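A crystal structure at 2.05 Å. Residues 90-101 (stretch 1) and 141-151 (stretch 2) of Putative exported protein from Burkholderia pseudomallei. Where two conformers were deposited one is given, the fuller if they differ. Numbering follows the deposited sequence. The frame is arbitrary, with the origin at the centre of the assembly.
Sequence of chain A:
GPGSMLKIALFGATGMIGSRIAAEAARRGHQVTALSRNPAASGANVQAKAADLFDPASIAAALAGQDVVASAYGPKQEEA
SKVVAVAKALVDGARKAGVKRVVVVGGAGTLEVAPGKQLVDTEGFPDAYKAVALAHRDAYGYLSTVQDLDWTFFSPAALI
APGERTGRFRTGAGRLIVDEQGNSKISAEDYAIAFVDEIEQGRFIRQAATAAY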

# COMPACT_ATOMS: atom_id res chain seq x y z
N LEU A 90 7.63 9.00 3.14
CA LEU A 90 8.17 7.68 2.85
C LEU A 90 9.30 7.73 1.85
O LEU A 90 10.35 7.13 2.07
CB LEU A 90 7.09 6.74 2.29
CG LEU A 90 6.22 5.96 3.27
CD1 LEU A 90 5.41 4.97 2.46
CD2 LEU A 90 7.06 5.22 4.30
N VAL A 91 9.08 8.44 0.75
CA VAL A 91 10.07 8.55 -0.32
C VAL A 91 11.32 9.22 0.21
O VAL A 91 12.44 8.77 -0.07
CB VAL A 91 9.54 9.38 -1.51
CG1 VAL A 91 10.69 9.77 -2.44
CG2 VAL A 91 8.46 8.62 -2.26
N ASP A 92 11.15 10.30 0.98
CA ASP A 92 12.33 11.03 1.52
C ASP A 92 13.14 10.14 2.50
O ASP A 92 14.38 10.06 2.43
CB ASP A 92 11.88 12.34 2.19
CG ASP A 92 13.02 13.08 2.85
OD1 ASP A 92 14.00 13.39 2.15
OD2 ASP A 92 12.95 13.34 4.08
N GLY A 93 12.42 9.46 3.39
CA GLY A 93 13.03 8.49 4.31
C GLY A 93 13.77 7.40 3.57
O GLY A 93 14.91 7.09 3.89
N ALA A 94 13.11 6.79 2.58
CA ALA A 94 13.74 5.69 1.85
C ALA A 94 15.03 6.16 1.21
O ALA A 94 16.06 5.51 1.35
CB ALA A 94 12.80 5.10 0.80
N ARG A 95 14.97 7.30 0.50
CA ARG A 95 16.18 7.91 -0.10
C ARG A 95 17.31 8.13 0.91
O ARG A 95 18.47 7.76 0.66
CB ARG A 95 15.82 9.25 -0.77
CG ARG A 95 15.06 9.10 -2.09
CD ARG A 95 14.49 10.43 -2.56
NE ARG A 95 14.18 10.39 -3.99
CZ ARG A 95 13.46 11.31 -4.62
NH1 ARG A 95 12.96 12.32 -3.93
NH2 ARG A 95 13.21 11.21 -5.92
N LYS A 96 16.96 8.76 2.03
CA LYS A 96 17.92 9.16 3.06
C LYS A 96 18.56 7.93 3.69
O LYS A 96 19.76 7.93 3.98
CB LYS A 96 17.23 10.00 4.14
N ALA A 97 17.76 6.88 3.85
CA ALA A 97 18.20 5.62 4.46
C ALA A 97 18.85 4.62 3.47
O ALA A 97 19.47 3.65 3.88
CB ALA A 97 17.05 4.98 5.21
N GLY A 98 18.70 4.84 2.17
CA GLY A 98 19.32 3.95 1.17
C GLY A 98 18.46 2.73 0.86
O GLY A 98 18.98 1.71 0.38
N VAL A 99 17.15 2.84 1.12
CA VAL A 99 16.19 1.76 0.87
C VAL A 99 15.54 1.98 -0.49
O VAL A 99 15.01 3.06 -0.78
CB VAL A 99 15.11 1.72 1.98
CG1 VAL A 99 13.95 0.79 1.60
CG2 VAL A 99 15.75 1.33 3.32
N LYS A 100 15.59 0.97 -1.35
CA LYS A 100 15.19 1.15 -2.73
C LYS A 100 13.73 0.74 -2.95
O LYS A 100 13.02 1.33 -3.76
CB LYS A 100 16.14 0.37 -3.64
CG LYS A 100 15.93 0.60 -5.13
CD LYS A 100 16.88 1.66 -5.67
CE LYS A 100 16.74 1.77 -7.18
NZ LYS A 100 16.80 0.42 -7.83
N ARG A 101 13.28 -0.27 -2.21
CA ARG A 101 11.95 -0.81 -2.44
C ARG A 101 10.96 -0.20 -1.46
O ARG A 101 11.15 -0.29 -0.24
CB ARG A 101 11.98 -2.35 -2.35
CG ARG A 101 10.69 -3.03 -2.80
CD ARG A 101 10.55 -2.92 -4.30
NE ARG A 101 9.47 -3.75 -4.82
CZ ARG A 101 8.38 -3.28 -5.39
NH1 ARG A 101 8.19 -1.96 -5.50
NH2 ARG A 101 7.48 -4.15 -5.84
N GLY A 141 0.16 10.83 -8.30
CA GLY A 141 0.78 11.93 -9.06
C GLY A 141 2.18 12.31 -8.57
O GLY A 141 3.10 12.50 -9.36
N TYR A 142 2.35 12.41 -7.25
CA TYR A 142 3.68 12.71 -6.73
C TYR A 142 4.71 11.60 -7.01
O TYR A 142 5.82 11.87 -7.50
CB TYR A 142 3.62 13.06 -5.23
CG TYR A 142 4.99 13.07 -4.64
CD1 TYR A 142 5.86 14.13 -4.85
CD2 TYR A 142 5.45 11.97 -3.88
CE1 TYR A 142 7.14 14.13 -4.32
CE2 TYR A 142 6.73 11.96 -3.35
CZ TYR A 142 7.56 13.04 -3.57
OH TYR A 142 8.82 13.06 -3.04
N LEU A 143 4.34 10.37 -6.69
CA LEU A 143 5.18 9.20 -6.94
C LEU A 143 5.62 9.00 -8.41
O LEU A 143 6.70 8.46 -8.67
CB LEU A 143 4.49 7.94 -6.41
CG LEU A 143 4.45 7.76 -4.90
CD1 LEU A 143 3.45 6.65 -4.56
CD2 LEU A 143 5.83 7.44 -4.33
N SER A 144 4.79 9.44 -9.36
CA SER A 144 5.13 9.36 -10.79
C SER A 144 6.33 10.24 -11.15
O SER A 144 6.96 10.07 -12.20
CB SER A 144 3.93 9.76 -11.66
OG SER A 144 2.77 9.06 -11.25
N THR A 145 6.65 11.21 -10.29
CA THR A 145 7.85 12.04 -10.52
C THR A 145 9.11 11.39 -9.92
O THR A 145 10.23 11.92 -10.02
CB THR A 145 7.69 13.46 -9.93
OG1 THR A 145 7.71 13.37 -8.49
CG2 THR A 145 6.34 14.08 -10.39
N VAL A 146 8.94 10.24 -9.29
CA VAL A 146 10.06 9.66 -8.58
C VAL A 146 10.56 8.53 -9.46
O VAL A 146 9.86 7.52 -9.66
CB VAL A 146 9.62 9.20 -7.18
CG1 VAL A 146 10.72 8.39 -6.49
CG2 VAL A 146 9.17 10.40 -6.33
N GLN A 147 11.77 8.70 -9.98
CA GLN A 147 12.36 7.76 -10.93
C GLN A 147 13.40 6.87 -10.28
O GLN A 147 13.78 5.83 -10.82
CB GLN A 147 13.04 8.52 -12.08
CG GLN A 147 12.10 9.43 -12.88
CD GLN A 147 11.44 8.71 -14.04
OE1 GLN A 147 10.59 7.83 -13.85
NE2 GLN A 147 11.83 9.08 -15.27
N ASP A 148 13.89 7.31 -9.13
CA ASP A 148 15.10 6.74 -8.57
C ASP A 148 14.82 5.69 -7.46
O ASP A 148 15.76 5.11 -6.91
CB ASP A 148 15.97 7.87 -8.03
CG ASP A 148 15.30 8.63 -6.90
OD1 ASP A 148 14.28 9.33 -7.13
OD2 ASP A 148 15.76 8.51 -5.78
N LEU A 149 13.57 5.48 -7.09
CA LEU A 149 13.21 4.41 -6.15
C LEU A 149 12.34 3.37 -6.88
O LEU A 149 11.64 3.73 -7.84
CB LEU A 149 12.40 4.98 -4.97
CG LEU A 149 12.94 6.05 -4.02
CD1 LEU A 149 11.88 6.39 -2.97
CD2 LEU A 149 14.19 5.55 -3.33
N ASP A 150 12.36 2.12 -6.40
CA ASP A 150 11.42 1.06 -6.85
C ASP A 150 10.13 1.07 -6.04
O ASP A 150 9.91 0.24 -5.15
CB ASP A 150 12.05 -0.33 -6.76
CG ASP A 150 13.27 -0.47 -7.64
OD1 ASP A 150 13.40 0.29 -8.63
OD2 ASP A 150 14.10 -1.35 -7.33
N TRP A 151 9.27 2.01 -6.36
CA TRP A 151 8.03 2.16 -5.66
C TRP A 151 6.92 1.45 -6.40
O TRP A 151 7.00 1.22 -7.61
CB TRP A 151 7.73 3.65 -5.38
CG TRP A 151 7.58 4.49 -6.63
CD1 TRP A 151 8.53 5.32 -7.20
CD2 TRP A 151 6.41 4.61 -7.44
NE1 TRP A 151 8.01 5.94 -8.31
CE2 TRP A 151 6.72 5.52 -8.49
CE3 TRP A 151 5.14 4.03 -7.40
CZ2 TRP A 151 5.79 5.85 -9.51
CZ3 TRP A 151 4.19 4.37 -8.41
CH2 TRP A 151 4.54 5.26 -9.45

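Stretch 2 enters the contact in a helix, and its first partner is Val91, a buried residue whose CA-to-CB bond points toward it. The ring of Tyr142 meets Val91 with its edge: CE2 of Tyr142 lies 3.9 Å from CG2 of Val91, close to the ring plane, and OH of Tyr142 lies 3.8 Å from CG1 of Val91. Leu143 comes closer still, its CD2 packing 3.5 Å from Val91 CG2. The CA-to-CB bonds of both residues run sideways, so it is the ends of their side chains that reach the helix of stretch 1.

The chain then reverses through a type I turn from Leu143 to Val146. Within it the hydroxyl of Thr145 donates to the backbone of the preceding helix, OG1 to Tyr142 O at 2.6 Å, while Thr145 itself adds almost nothing to the contact. Val146 closes the turn with its CA-to-CB bond pointing toward stretch 1, where its CG2 lies 4.2 Å from Val91 CG1 and its CG1 lies 3.8 Å from Arg95 NH2. Its carbonyl faces other work: Trp151 NE1 donates to Val146 O at 2.8 Å, tying the turn to the strand that follows.

The CA-to-CB bond of Gln147 points away, and the next contact is polar. Asp148 forms a salt bridge with Arg95, whose extended side chain brings its guanidinium to the carboxylate edge-on. Two hydrogen bonds run side by side, Arg95 NE to Asp148 OD2 at 3.0 Å and Arg95 NH2 to Asp148 OD1 at a very short 2.5 Å, both nearly straight. Both residues are exposed.

Leu149 returns to the interior. Its CD1 packs 3.6 Å from Val91 CG1 and 4.1 Å from Ala94 CB, and its CD2 sits 3.9 Å from Arg95 CG, so the leucine lies against the aliphatic part of the same arginine that pairs with Asp148.

At Asp150 the contact becomes a parallel beta bridge with Arg101, their CA atoms 4.8 Å apart and their side chains on the same face of the sheet. Asp150 N donates to Lys100 O at 2.8 Å, and Arg101 NH1 donates to Asp150 O, also at 2.8 Å; the arginine side chain thus reaches across to the backbone of its bridge partner. Lys100 adds a longer salt bridge, NZ to Asp150 OD2 at 3.3 Å. The CA-to-CB bond of Trp151 points away from stretch 1, and its backbone C lies 3.7 Å from Arg101 NH1.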